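Local coordinates for protein acylneuraminate lyase (Mycoplasma synoviae, PDB 4N4P) that is a lyase of the dihydrodipicolinate synthetase family, built as a TIM barrel with extra C-terminal helices and assembled from four chains, at residues E38-D43 with V214-A219; K258-L263 with E288-K293. All blocks are in the same frame, centred on the assembly; numbering follows the deposited sequence.

Interaction 1 (E38-D43 with V214-A219); sequences EKQKVD and VNAKGA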
# COMPACT_ATOMS: atom_id res chain seq x y z
N GLU A 38 27.61 17.86 26.22
CA GLU A 38 28.66 18.89 26.24
C GLU A 38 29.06 19.40 24.87
O GLU A 38 29.42 20.57 24.73
CB GLU A 38 29.91 18.37 26.98
CG GLU A 38 29.61 17.95 28.41
CD GLU A 38 30.66 17.00 29.00
OE1 GLU A 38 31.79 16.93 28.47
OE2 GLU A 38 30.35 16.32 29.99
N LYS A 39 29.00 18.53 23.86
CA LYS A 39 29.44 18.89 22.52
C LYS A 39 28.26 19.13 21.59
O LYS A 39 28.26 20.11 20.84
CB LYS A 39 30.34 17.80 21.89
CG LYS A 39 31.69 17.63 22.61
CD LYS A 39 32.52 18.91 22.51
CE LYS A 39 33.91 18.68 23.10
NZ LYS A 39 33.83 18.69 24.57
N GLN A 40 27.28 18.24 21.61
CA GLN A 40 26.06 18.52 20.84
C GLN A 40 25.18 19.57 21.51
O GLN A 40 24.33 20.20 20.85
CB GLN A 40 25.29 17.24 20.55
CG GLN A 40 26.13 16.22 19.77
CD GLN A 40 26.45 16.73 18.39
OE1 GLN A 40 25.56 17.17 17.65
NE2 GLN A 40 27.74 16.70 18.03
N LYS A 41 25.35 19.75 22.82
CA LYS A 41 24.56 20.73 23.58
C LYS A 41 23.06 20.51 23.45
O LYS A 41 22.30 21.46 23.20
CB LYS A 41 24.92 22.17 23.14
CG LYS A 41 26.41 22.54 23.26
CD LYS A 41 26.73 23.18 24.60
CE LYS A 41 28.23 23.55 24.71
NZ LYS A 41 28.62 24.64 23.75
N VAL A 42 22.64 19.26 23.61
CA VAL A 42 21.23 18.91 23.42
C VAL A 42 20.40 19.33 24.64
O VAL A 42 20.93 19.61 25.74
CB VAL A 42 21.06 17.37 23.19
CG1 VAL A 42 21.83 16.95 21.95
CG2 VAL A 42 21.55 16.56 24.41
N ASP A 43 19.09 19.37 24.45
CA ASP A 43 18.18 19.73 25.52
C ASP A 43 17.76 18.52 26.34
O ASP A 43 17.34 18.65 27.50
CB ASP A 43 16.97 20.43 24.91
CG ASP A 43 17.38 21.64 24.13
OD1 ASP A 43 17.70 22.65 24.80
OD2 ASP A 43 17.42 21.60 22.87
N VAL A 214 24.49 13.64 16.09
CA VAL A 214 25.74 14.20 15.60
C VAL A 214 25.55 15.54 14.85
O VAL A 214 26.53 16.20 14.50
CB VAL A 214 26.55 13.18 14.72
CG1 VAL A 214 26.86 11.92 15.53
CG2 VAL A 214 25.78 12.83 13.42
N ASN A 215 24.30 15.94 14.65
CA ASN A 215 24.03 17.21 13.99
C ASN A 215 23.01 18.07 14.70
O ASN A 215 22.15 18.71 14.05
CB ASN A 215 23.66 17.04 12.52
CG ASN A 215 23.90 18.29 11.72
OD1 ASN A 215 24.45 19.28 12.24
ND2 ASN A 215 23.51 18.27 10.44
N ALA A 216 23.10 18.13 16.03
CA ALA A 216 22.26 19.05 16.79
C ALA A 216 22.47 20.49 16.32
O ALA A 216 21.53 21.27 16.32
CB ALA A 216 22.54 18.93 18.33
N LYS A 217 23.69 20.83 15.92
CA LYS A 217 23.95 22.20 15.45
C LYS A 217 23.08 22.55 14.23
O LYS A 217 22.47 23.64 14.18
CB LYS A 217 25.43 22.40 15.11
CG LYS A 217 25.78 23.83 14.69
CD LYS A 217 27.29 24.05 14.66
CE LYS A 217 27.85 23.75 13.30
NZ LYS A 217 29.23 24.32 13.19
N GLY A 218 23.02 21.64 13.27
CA GLY A 218 22.30 21.84 12.00
C GLY A 218 20.80 21.89 12.24
O GLY A 218 20.09 22.70 11.63
N ALA A 219 20.34 21.09 13.20
CA ALA A 219 18.90 21.09 13.56
C ALA A 219 18.51 22.36 14.34
O ALA A 219 17.47 23.00 14.05
CB ALA A 219 18.54 19.82 14.35
O HOH W 1 26.10 19.46 16.38
O HOH W 2 28.77 17.25 15.27
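V214 meets the carboxamide of Q40 with its backbone: Q40 CD lies 3.8 Å from V214 CA, while the valine side chain turns away to pack on helix 253-263. Water 2 joins the two, accepting from Q40 NE2 at 3.0 Å and donating to V214 O at 2.6 Å. N215 points away from 38-43 and touches Y241 and Y244 of helix 231-248. At A216 the link becomes direct: A216 N donates to Q40 OE1 at 3.1 Å, with the nitrogen nearly in line with the C=O bond (173°). The bend of the Q40 chain at chi2 (-65°) carries CD out of an extended course toward 214-219. A216 CB faces the other segment, lying 3.3 Å from Q40 O, with V42 CG1 farther off. The fold is a TIM barrel, and the contact ties the turn between helix 26-39 and strand 44-47 to the helix that follows the last barrel strand. K217 N lacks the usual bond to the preceding turn; it donates to water 1, which donates to Q40 OE1 at 2.7 Å, giving that oxygen two donors. The K217 ammonium reaches K296 O. G218 N, also without a main-chain partner at this kink, is taken by N215 OD1 at 2.9 Å in an Asx motif, the donor standing 54° out of the carboxamide plane. Regular helix resumes with the bond from A219 N to N215 O.

Interaction 2 (K258-L263 with E288-K293); sequences KAIMRL and EFITDK
L263 lays its two methyls against the backbone and side chain of E288 and the hydroxyl end of T291. The pair of helices belongs to the C-terminal helical extension that follows the eight-stranded TIM barrel in this family: 253-263 and 280-294 meet with short-segment axes 9.8 Å apart at closest and inclined at 69°. CG of L263 is anti to the backbone N (chi1 180°), and its branch then reaches the second helix, where CD2 comes to 3.6 Å from E288 N. The aliphatic part of E288 runs across the leucine at about a right angle, E288 CG lying 4.0 Å from L263 CD2. Although the E288 side chain sets out away from the first helix, its CG still borders both leucine methyls. One turn earlier, I260 adds a second apolar contact. Its chain is extended at chi2 (164°), which places CD1 3.7 Å from I290 CG2; the two isoleucines cross at about a right angle. The rest of I290 leads on to Y244 and D247 of helix 231-248, and I260 rests on L248 of that helix, making it a third partner to both. Between the two apolar points sits T291, pointing toward the first helix. I260 passes it in the opposite direction, with I260 CG2 3.8 Å from T291 OG1, whereas L263 meets it tip to tip, L263 CD2 standing 3.5 Å from T291 OG1. That hydroxyl is satisfied within its own helix, donating to the carbonyl oxygen of A287, and turns only van der Waals contact toward L263.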
# COMPACT_ATOMS: atom_id res chain seq x y z
N LYS A 258 27.58 5.85 15.07
CA LYS A 258 28.65 5.39 15.97
C LYS A 258 30.02 5.72 15.40
O LYS A 258 30.88 6.22 16.12
CB LYS A 258 28.49 3.89 16.27
CG LYS A 258 27.39 3.65 17.34
CD LYS A 258 27.04 2.18 17.48
CE LYS A 258 25.89 2.01 18.49
NZ LYS A 258 25.63 0.56 18.90
N ALA A 259 30.19 5.53 14.09
CA ALA A 259 31.46 5.86 13.43
C ALA A 259 31.81 7.34 13.53
O ALA A 259 32.98 7.71 13.72
CB ALA A 259 31.43 5.42 11.97
N ILE A 260 30.79 8.19 13.38
CA ILE A 260 30.99 9.64 13.51
C ILE A 260 31.43 9.97 14.92
O ILE A 260 32.39 10.72 15.12
CB ILE A 260 29.76 10.43 13.05
CG1 ILE A 260 29.60 10.24 11.53
CG2 ILE A 260 29.91 11.94 13.42
CD1 ILE A 260 28.20 10.66 10.98
N MET A 261 30.76 9.40 15.90
CA MET A 261 31.17 9.59 17.29
C MET A 261 32.59 9.12 17.52
O MET A 261 33.39 9.88 18.09
CB MET A 261 30.19 8.94 18.25
CG MET A 261 28.86 9.65 18.27
SD MET A 261 27.85 8.97 19.58
CE MET A 261 26.25 9.72 19.25
N ARG A 262 32.93 7.92 17.05
CA ARG A 262 34.30 7.40 17.19
C ARG A 262 35.33 8.33 16.58
O ARG A 262 36.40 8.56 17.16
CB ARG A 262 34.45 6.01 16.57
CG ARG A 262 33.67 4.93 17.32
CD ARG A 262 34.20 3.54 16.94
NE ARG A 262 34.19 3.31 15.50
CZ ARG A 262 33.12 2.89 14.81
NH1 ARG A 262 31.94 2.70 15.40
NH2 ARG A 262 33.24 2.70 13.50
N LEU A 263 35.02 8.85 15.39
CA LEU A 263 35.86 9.84 14.70
C LEU A 263 36.09 11.09 15.56
O LEU A 263 37.13 11.74 15.44
CB LEU A 263 35.23 10.25 13.36
CG LEU A 263 35.95 11.29 12.49
CD1 LEU A 263 37.30 10.72 12.02
CD2 LEU A 263 35.05 11.69 11.29
N GLU A 288 34.00 10.56 7.99
CA GLU A 288 34.72 11.77 7.60
C GLU A 288 33.96 12.56 6.57
O GLU A 288 33.86 13.76 6.69
CB GLU A 288 36.08 11.45 6.99
CG GLU A 288 37.04 10.83 7.96
CD GLU A 288 38.35 10.51 7.24
OE1 GLU A 288 38.40 9.52 6.50
OE2 GLU A 288 39.31 11.27 7.41
N PHE A 289 33.44 11.89 5.55
CA PHE A 289 32.60 12.53 4.51
C PHE A 289 31.46 13.33 5.13
O PHE A 289 31.29 14.53 4.85
CB PHE A 289 32.07 11.48 3.51
CG PHE A 289 30.88 11.92 2.68
CD1 PHE A 289 30.99 12.96 1.76
CD2 PHE A 289 29.65 11.26 2.81
CE1 PHE A 289 29.88 13.39 1.02
CE2 PHE A 289 28.53 11.66 2.06
CZ PHE A 289 28.65 12.73 1.15
N ILE A 290 30.67 12.67 5.98
CA ILE A 290 29.56 13.39 6.67
C ILE A 290 30.06 14.57 7.52
O ILE A 290 29.50 15.67 7.46
CB ILE A 290 28.73 12.45 7.54
CG1 ILE A 290 28.11 11.31 6.69
CG2 ILE A 290 27.63 13.25 8.40
CD1 ILE A 290 27.08 11.77 5.61
N THR A 291 31.07 14.30 8.35
CA THR A 291 31.65 15.30 9.25
C THR A 291 32.15 16.54 8.50
O THR A 291 31.81 17.68 8.87
CB THR A 291 32.78 14.68 10.12
OG1 THR A 291 32.23 13.68 10.97
CG2 THR A 291 33.47 15.72 10.98
N ASP A 292 32.96 16.33 7.47
CA ASP A 292 33.55 17.44 6.73
C ASP A 292 32.49 18.20 5.94
O ASP A 292 32.58 19.43 5.82
CB ASP A 292 34.65 16.96 5.77
CG ASP A 292 35.82 16.31 6.49
OD1 ASP A 292 35.97 16.57 7.71
OD2 ASP A 292 36.55 15.51 5.85
N LYS A 293 31.51 17.49 5.39
CA LYS A 293 30.47 18.16 4.58
C LYS A 293 29.49 18.96 5.43
O LYS A 293 29.09 20.09 5.06
CB LYS A 293 29.72 17.16 3.68
CG LYS A 293 28.69 17.83 2.72
CD LYS A 293 28.21 16.83 1.65
CE LYS A 293 27.20 17.46 0.69
NZ LYS A 293 26.67 16.34 -0.18

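Both contacts are largely buried, centred about 13 Å (interaction 1) and about 20 Å (interaction 2) from the chain centre; each has a more open edge, at Q40 and K217 in the first and at L263 and E288 in the second. Interaction 1 is polar and partly water-mediated, one carboxamide serving a kinked barrel helix; interaction 2 is apolar packing between two regular helices of the C-terminal extension. Different elements are joined in each, yet they touch: V214 CG1 meets I260 CG2 at 3.7 Å and also packs on M261. Helix 212-227 thus meets the turn after helix 26-39 and also helix 253-263 of the extension. Helix 231-248 borders both through Y244, which touches V214, N215 and I290.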